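Local coordinates for sp1 protein (Swine acute diarrhea syndrome coronavirus, PDB 6LPA) that is an alphacoronavirus nonstructural protein 1, probably a virulence factor that suppresses host gene expression and so aids immune evasion, at residues N4-D13 and S94-F105. Residues are numbered along the deposited sequence; the frame is centred on the assembly and turned at random.
Sequences NQLTLAVASD and SNYVLEEFQVIF
The first and last strands of the six-stranded nsp1 beta-barrel, 6-11 and 96-101, pair antiparallel. L6 with F101, L8 with E99 and V10 with V97 are hydrogen-bonded pairs, each closed by two backbone bonds; L6 N to F101 O is 2.9 Å and nearly straight.

L6, L8, V10, V97, E99 and F101 share one face of the ladder. CD1 of L8 lies over a face of the F101 ring, a CH-pi contact 3.9 Å from the centroid. A chi1 of -61° sets CG of F101 beside its own backbone N, and the ring edge meets V10: CG2 is 3.6 Å from F101 CE1. The same V10 methyl touches CG of E99.

T7, A9, L98 and E100 form the other face. T7 OG1 donates to E100 OE1 at 3.1 Å, from above the carboxylate plane. A9 CB also meets the Y96 ring obliquely.

Past the ladder, D13 grips the loop just before strand 96-101: N95 ND2 reaches the syn lone pair of D13 OD1 at 2.7 Å, and N95 N bonds D13 OD2 at 3.1 Å. N95 O accepts from S12 N and S94 OG on opposite faces of its plane.

The F101 ring also meets that of F44. Strand 71-77 continues the barrel beyond 96-104, through backbone hydrogen bonds of Q102 to L71 and of I104 to L71 and A73. Strand 42-46 closes it against 6-11, where A9 and A11 make backbone hydrogen bonds with F44.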
ATOM      1  N   ASN A   4      -5.492  -1.545 -19.652  1.00 77.00           N
ATOM      2  CA  ASN A   4      -4.183  -1.234 -20.218  1.00 76.85           C
ATOM      3  C   ASN A   4      -4.246   0.008 -21.126  1.00 80.39           C
ATOM      4  O   ASN A   4      -3.259   0.371 -21.775  1.00 83.92           O
ATOM      5  CB  ASN A   4      -3.625  -2.434 -20.987  1.00 77.26           C
ATOM      6  CG  ASN A   4      -2.123  -2.333 -21.217  1.00 79.50           C
ATOM      7  OD1 ASN A   4      -1.331  -3.051 -20.598  1.00 72.23           O
ATOM      8  ND2 ASN A   4      -1.724  -1.423 -22.103  1.00 84.93           N
ATOM      9  N   GLN A   5      -5.421   0.645 -21.167  1.00 80.67           N
ATOM     10  CA  GLN A   5      -5.606   1.919 -21.872  1.00 72.88           C
ATOM     11  C   GLN A   5      -6.892   2.534 -21.315  1.00 71.35           C
ATOM     12  O   GLN A   5      -7.987   2.105 -21.687  1.00 72.10           O
ATOM     13  CB  GLN A   5      -5.689   1.728 -23.376  1.00 76.68           C
ATOM     14  CG  GLN A   5      -4.995   2.812 -24.173  1.00 79.23           C
ATOM     15  CD  GLN A   5      -5.828   4.081 -24.313  1.00 85.70           C
ATOM     16  OE1 GLN A   5      -6.869   4.238 -23.666  1.00 83.31           O
ATOM     17  NE2 GLN A   5      -5.375   4.994 -25.170  1.00 83.69           N
ATOM     18  N   LEU A   6      -6.744   3.526 -20.432  1.00 66.23           N
ATOM     19  CA  LEU A   6      -7.840   4.019 -19.601  1.00 63.03           C
ATOM     20  C   LEU A   6      -8.058   5.513 -19.803  1.00 60.38           C
ATOM     21  O   LEU A   6      -7.103   6.298 -19.817  1.00 56.75           O
ATOM     22  CB  LEU A   6      -7.562   3.763 -18.109  1.00 63.03           C
ATOM     23  CG  LEU A   6      -8.318   2.718 -17.287  1.00 62.60           C
ATOM     24  CD1 LEU A   6      -7.830   2.729 -15.824  1.00 57.30           C
ATOM     25  CD2 LEU A   6      -9.827   2.945 -17.362  1.00 64.49           C
ATOM     26  N   THR A   7      -9.322   5.901 -19.927  1.00 57.58           N
ATOM     27  CA  THR A   7      -9.700   7.302 -19.844  1.00 57.09           C
ATOM     28  C   THR A   7     -10.102   7.592 -18.401  1.00 54.52           C
ATOM     29  O   THR A   7     -11.045   6.990 -17.872  1.00 54.32           O
ATOM     30  CB  THR A   7     -10.824   7.636 -20.822  1.00 59.02           C
ATOM     31  OG1 THR A   7     -10.406   7.290 -22.148  1.00 61.93           O
ATOM     32  CG2 THR A   7     -11.132   9.123 -20.782  1.00 55.73           C
ATOM     33  N   LEU A   8      -9.356   8.481 -17.759  1.00 50.66           N
ATOM     34  CA  LEU A   8      -9.569   8.843 -16.367  1.00 49.15           C
ATOM     35  C   LEU A   8     -10.040  10.283 -16.262  1.00 50.65           C
ATOM     36  O   LEU A   8      -9.664  11.133 -17.072  1.00 49.85           O
ATOM     37  CB  LEU A   8      -8.280   8.674 -15.559  1.00 47.77           C
ATOM     38  CG  LEU A   8      -7.675   7.271 -15.519  1.00 52.11           C
ATOM     39  CD1 LEU A   8      -6.353   7.295 -14.764  1.00 52.58           C
ATOM     40  CD2 LEU A   8      -8.649   6.269 -14.919  1.00 49.12           C
ATOM     41  N   ALA A   9     -10.843  10.556 -15.235  1.00 45.06           N
ATOM     42  CA  ALA A   9     -11.298  11.904 -14.949  1.00 43.59           C
ATOM     43  C   ALA A   9     -10.255  12.611 -14.087  1.00 49.86           C
ATOM     44  O   ALA A   9     -10.164  12.365 -12.880  1.00 50.86           O
ATOM     45  CB  ALA A   9     -12.661  11.877 -14.267  1.00 42.96           C
ATOM     46  N   VAL A  10      -9.479  13.492 -14.704  1.00 48.39           N
ATOM     47  CA  VAL A  10      -8.402  14.197 -14.017  1.00 48.12           C
ATOM     48  C   VAL A  10      -8.970  15.440 -13.353  1.00 50.08           C
ATOM     49  O   VAL A  10      -9.612  16.270 -14.010  1.00 44.21           O
ATOM     50  CB  VAL A  10      -7.282  14.565 -14.994  1.00 50.13           C
ATOM     51  CG1 VAL A  10      -6.233  15.440 -14.285  1.00 49.50           C
ATOM     52  CG2 VAL A  10      -6.680  13.292 -15.591  1.00 47.10           C
ATOM     53  N   ALA A  11      -8.725  15.577 -12.050  1.00 46.76           N
ATOM     54  CA  ALA A  11      -9.324  16.664 -11.296  1.00 46.70           C
ATOM     55  C   ALA A  11      -8.853  18.005 -11.844  1.00 45.34           C
ATOM     56  O   ALA A  11      -7.694  18.156 -12.232  1.00 48.49           O
ATOM     57  CB  ALA A  11      -8.969  16.524  -9.817  1.00 47.11           C
ATOM     58  N   SER A  12      -9.774  18.980 -11.897  1.00 48.09           N
ATOM     59  CA  SER A  12      -9.411  20.305 -12.382  1.00 48.19           C
ATOM     60  C   SER A  12      -9.886  21.433 -11.469  1.00 51.69           C
ATOM     61  O   SER A  12      -9.687  22.603 -11.812  1.00 57.28           O
ATOM     62  CB  SER A  12      -9.954  20.545 -13.802  1.00 48.41           C
ATOM     63  OG  SER A  12     -11.346  20.361 -13.818  1.00 53.53           O
ATOM     64  N   ASP A  13     -10.504  21.139 -10.330  1.00 46.70           N
ATOM     65  CA  ASP A  13     -10.943  22.192  -9.427  1.00 55.16           C
ATOM     66  C   ASP A  13      -9.786  22.735  -8.581  1.00 55.25           C
ATOM     67  O   ASP A  13      -8.785  22.055  -8.327  1.00 48.70           O
ATOM     68  CB  ASP A  13     -12.023  21.684  -8.472  1.00 50.49           C
ATOM     69  CG  ASP A  13     -13.388  21.686  -9.081  1.00 53.86           C
ATOM     70  OD1 ASP A  13     -13.594  22.415 -10.076  1.00 56.43           O
ATOM     71  OD2 ASP A  13     -14.256  20.964  -8.548  1.00 52.38           O
ATOM     72  N   SER A  94     -15.342  15.988  -8.036  1.00 48.26           N
ATOM     73  CA  SER A  94     -14.826  17.272  -8.505  1.00 45.28           C
ATOM     74  C   SER A  94     -14.983  17.421 -10.020  1.00 50.38           C
ATOM     75  O   SER A  94     -15.149  16.439 -10.759  1.00 47.13           O
ATOM     76  CB  SER A  94     -13.351  17.427  -8.150  1.00 47.68           C
ATOM     77  OG  SER A  94     -12.559  16.767  -9.110  1.00 45.64           O
ATOM     78  N   ASN A  95     -14.914  18.676 -10.477  1.00 47.18           N
ATOM     79  CA  ASN A  95     -14.831  18.959 -11.903  1.00 46.36           C
ATOM     80  C   ASN A  95     -13.533  18.386 -12.443  1.00 49.19           C
ATOM     81  O   ASN A  95     -12.534  18.268 -11.727  1.00 48.20           O
ATOM     82  CB  ASN A  95     -14.897  20.467 -12.182  1.00 46.34           C
ATOM     83  CG  ASN A  95     -16.209  21.095 -11.711  1.00 55.64           C
ATOM     84  OD1 ASN A  95     -17.281  20.520 -11.893  1.00 55.87           O
ATOM     85  ND2 ASN A  95     -16.125  22.278 -11.106  1.00 54.07           N
ATOM     86  N   TYR A  96     -13.555  18.027 -13.720  1.00 46.37           N
ATOM     87  CA  TYR A  96     -12.504  17.199 -14.280  1.00 49.80           C
ATOM     88  C   TYR A  96     -12.359  17.531 -15.749  1.00 48.68           C
ATOM     89  O   TYR A  96     -13.213  18.192 -16.346  1.00 49.69           O
ATOM     90  CB  TYR A  96     -12.816  15.703 -14.123  1.00 45.45           C
ATOM     91  CG  TYR A  96     -14.098  15.297 -14.831  1.00 50.17           C
ATOM     92  CD1 TYR A  96     -15.335  15.500 -14.227  1.00 52.25           C
ATOM     93  CD2 TYR A  96     -14.080  14.728 -16.112  1.00 51.35           C
ATOM     94  CE1 TYR A  96     -16.512  15.152 -14.862  1.00 55.67           C
ATOM     95  CE2 TYR A  96     -15.274  14.366 -16.765  1.00 52.29           C
ATOM     96  CZ  TYR A  96     -16.482  14.587 -16.127  1.00 56.00           C
ATOM     97  OH  TYR A  96     -17.679  14.249 -16.722  1.00 57.33           O
ATOM     98  N   VAL A  97     -11.253  17.058 -16.315  1.00 45.79           N
ATOM     99  CA  VAL A  97     -11.048  16.953 -17.749  1.00 48.12           C
ATOM    100  C   VAL A  97     -10.613  15.518 -18.029  1.00 50.74           C
ATOM    101  O   VAL A  97      -9.895  14.899 -17.233  1.00 48.26           O
ATOM    102  CB  VAL A  97      -9.997  17.969 -18.268  1.00 53.98           C
ATOM    103  CG1 VAL A  97     -10.439  19.410 -17.991  1.00 45.39           C
ATOM    104  CG2 VAL A  97      -8.628  17.707 -17.660  1.00 51.09           C
ATOM    105  N   LEU A  98     -11.051  14.985 -19.163  1.00 48.07           N
ATOM    106  CA  LEU A  98     -10.734  13.606 -19.519  1.00 51.51           C
ATOM    107  C   LEU A  98      -9.349  13.516 -20.141  1.00 54.09           C
ATOM    108  O   LEU A  98      -8.967  14.360 -20.957  1.00 54.01           O
ATOM    109  CB  LEU A  98     -11.793  13.060 -20.476  1.00 52.86           C
ATOM    110  CG  LEU A  98     -13.190  12.992 -19.858  1.00 51.71           C
ATOM    111  CD1 LEU A  98     -14.269  12.517 -20.857  1.00 52.63           C
ATOM    112  CD2 LEU A  98     -13.150  12.089 -18.636  1.00 50.38           C
ATOM    113  N   GLU A  99      -8.584  12.496 -19.731  1.00 50.08           N
ATOM    114  CA  GLU A  99      -7.217  12.302 -20.198  1.00 51.84           C
ATOM    115  C   GLU A  99      -6.911  10.816 -20.306  1.00 57.19           C
ATOM    116  O   GLU A  99      -7.531   9.982 -19.643  1.00 54.11           O
ATOM    117  CB  GLU A  99      -6.170  12.949 -19.274  1.00 59.27           C
ATOM    118  CG  GLU A  99      -6.429  14.381 -18.865  1.00 56.41           C
ATOM    119  CD  GLU A  99      -6.195  15.344 -19.991  1.00 59.04           C
ATOM    120  OE1 GLU A  99      -5.850  14.875 -21.098  1.00 57.08           O
ATOM    121  OE2 GLU A  99      -6.344  16.563 -19.767  1.00 57.13           O
ATOM    122  N   GLU A 100      -5.894  10.508 -21.112  1.00 57.56           N
ATOM    123  CA  GLU A 100      -5.560   9.147 -21.508  1.00 58.99           C
ATOM    124  C   GLU A 100      -4.327   8.652 -20.767  1.00 57.80           C
ATOM    125  O   GLU A 100      -3.281   9.308 -20.787  1.00 56.29           O
ATOM    126  CB  GLU A 100      -5.323   9.076 -23.017  1.00 60.67           C
ATOM    127  CG  GLU A 100      -5.875   7.828 -23.632  1.00 68.60           C
ATOM    128  CD  GLU A 100      -7.382   7.876 -23.809  1.00 71.42           C
ATOM    129  OE1 GLU A 100      -8.019   8.853 -23.342  1.00 63.05           O
ATOM    130  OE2 GLU A 100      -7.927   6.929 -24.428  1.00 78.90           O
ATOM    131  N   PHE A 101      -4.449   7.486 -20.138  1.00 55.45           N
ATOM    132  CA  PHE A 101      -3.372   6.884 -19.369  1.00 56.52           C
ATOM    133  C   PHE A 101      -3.208   5.432 -19.790  1.00 60.68           C
ATOM    134  O   PHE A 101      -4.121   4.815 -20.342  1.00 66.80           O
ATOM    135  CB  PHE A 101      -3.637   6.926 -17.855  1.00 54.52           C
ATOM    136  CG  PHE A 101      -3.782   8.309 -17.293  1.00 52.67           C
ATOM    137  CD1 PHE A 101      -4.977   9.011 -17.421  1.00 55.16           C
ATOM    138  CD2 PHE A 101      -2.738   8.904 -16.614  1.00 51.46           C
ATOM    139  CE1 PHE A 101      -5.111  10.304 -16.893  1.00 52.96           C
ATOM    140  CE2 PHE A 101      -2.871  10.180 -16.083  1.00 52.10           C
ATOM    141  CZ  PHE A 101      -4.058  10.876 -16.225  1.00 51.90           C
ATOM    142  N   GLN A 102      -2.047   4.871 -19.478  1.00 60.81           N
ATOM    143  CA  GLN A 102      -1.826   3.441 -19.641  1.00 66.77           C
ATOM    144  C   GLN A 102      -1.527   2.811 -18.285  1.00 63.27           C
ATOM    145  O   GLN A 102      -0.560   3.199 -17.615  1.00 60.42           O
ATOM    146  CB  GLN A 102      -0.710   3.187 -20.647  1.00 69.53           C
ATOM    147  CG  GLN A 102      -1.296   2.930 -22.021  1.00 74.71           C
ATOM    148  CD  GLN A 102      -0.310   3.161 -23.123  1.00 82.94           C
ATOM    149  OE1 GLN A 102       0.594   3.994 -23.002  1.00 78.12           O
ATOM    150  NE2 GLN A 102      -0.474   2.428 -24.222  1.00 88.96           N
ATOM    151  N   VAL A 103      -2.352   1.829 -17.903  1.00 61.91           N
ATOM    152  CA  VAL A 103      -2.430   1.302 -16.540  1.00 64.86           C
ATOM    153  C   VAL A 103      -2.489  -0.226 -16.552  1.00 67.43           C
ATOM    154  O   VAL A 103      -3.280  -0.817 -17.294  1.00 70.35           O
ATOM    155  CB  VAL A 103      -3.668   1.845 -15.792  1.00 62.93           C
ATOM    156  CG1 VAL A 103      -3.606   1.449 -14.335  1.00 56.95           C
ATOM    157  CG2 VAL A 103      -3.807   3.360 -15.957  1.00 60.21           C
ATOM    158  N   ILE A 104      -1.693  -0.856 -15.691  1.00 65.70           N
ATOM    159  CA  ILE A 104      -1.812  -2.278 -15.383  1.00 67.74           C
ATOM    160  C   ILE A 104      -2.238  -2.434 -13.919  1.00 72.71           C
ATOM    161  O   ILE A 104      -2.145  -1.502 -13.114  1.00 66.89           O
ATOM    162  CB  ILE A 104      -0.497  -3.042 -15.639  1.00 67.63           C
ATOM    163  CG1 ILE A 104       0.304  -2.392 -16.758  1.00 66.54           C
ATOM    164  CG2 ILE A 104      -0.781  -4.503 -15.982  1.00 76.47           C
ATOM    165  CD1 ILE A 104       1.690  -2.945 -16.880  1.00 63.47           C
ATOM    166  N   PHE A 105      -2.671  -3.646 -13.567  1.00 77.70           N
ATOM    167  CA  PHE A 105      -3.013  -3.997 -12.178  1.00 77.63           C
ATOM    168  C   PHE A 105      -2.310  -5.282 -11.727  1.00 79.71           C
ATOM    169  O   PHE A 105      -2.546  -5.783 -10.623  1.00 86.03           O
ATOM    170  CB  PHE A 105      -4.529  -4.153 -12.025  1.00 78.78           C
ATOM    171  CG  PHE A 105      -5.308  -3.137 -12.799  1.00 78.19           C
ATOM    172  CD1 PHE A 105      -5.583  -1.896 -12.254  1.00 75.53           C
ATOM    173  CD2 PHE A 105      -5.734  -3.408 -14.090  1.00 79.66           C
ATOM    174  CE1 PHE A 105      -6.288  -0.944 -12.973  1.00 75.86           C
ATOM    175  CE2 PHE A 105      -6.437  -2.459 -14.814  1.00 82.84           C
ATOM    176  CZ  PHE A 105      -6.715  -1.222 -14.251  1.00 76.13           C
TER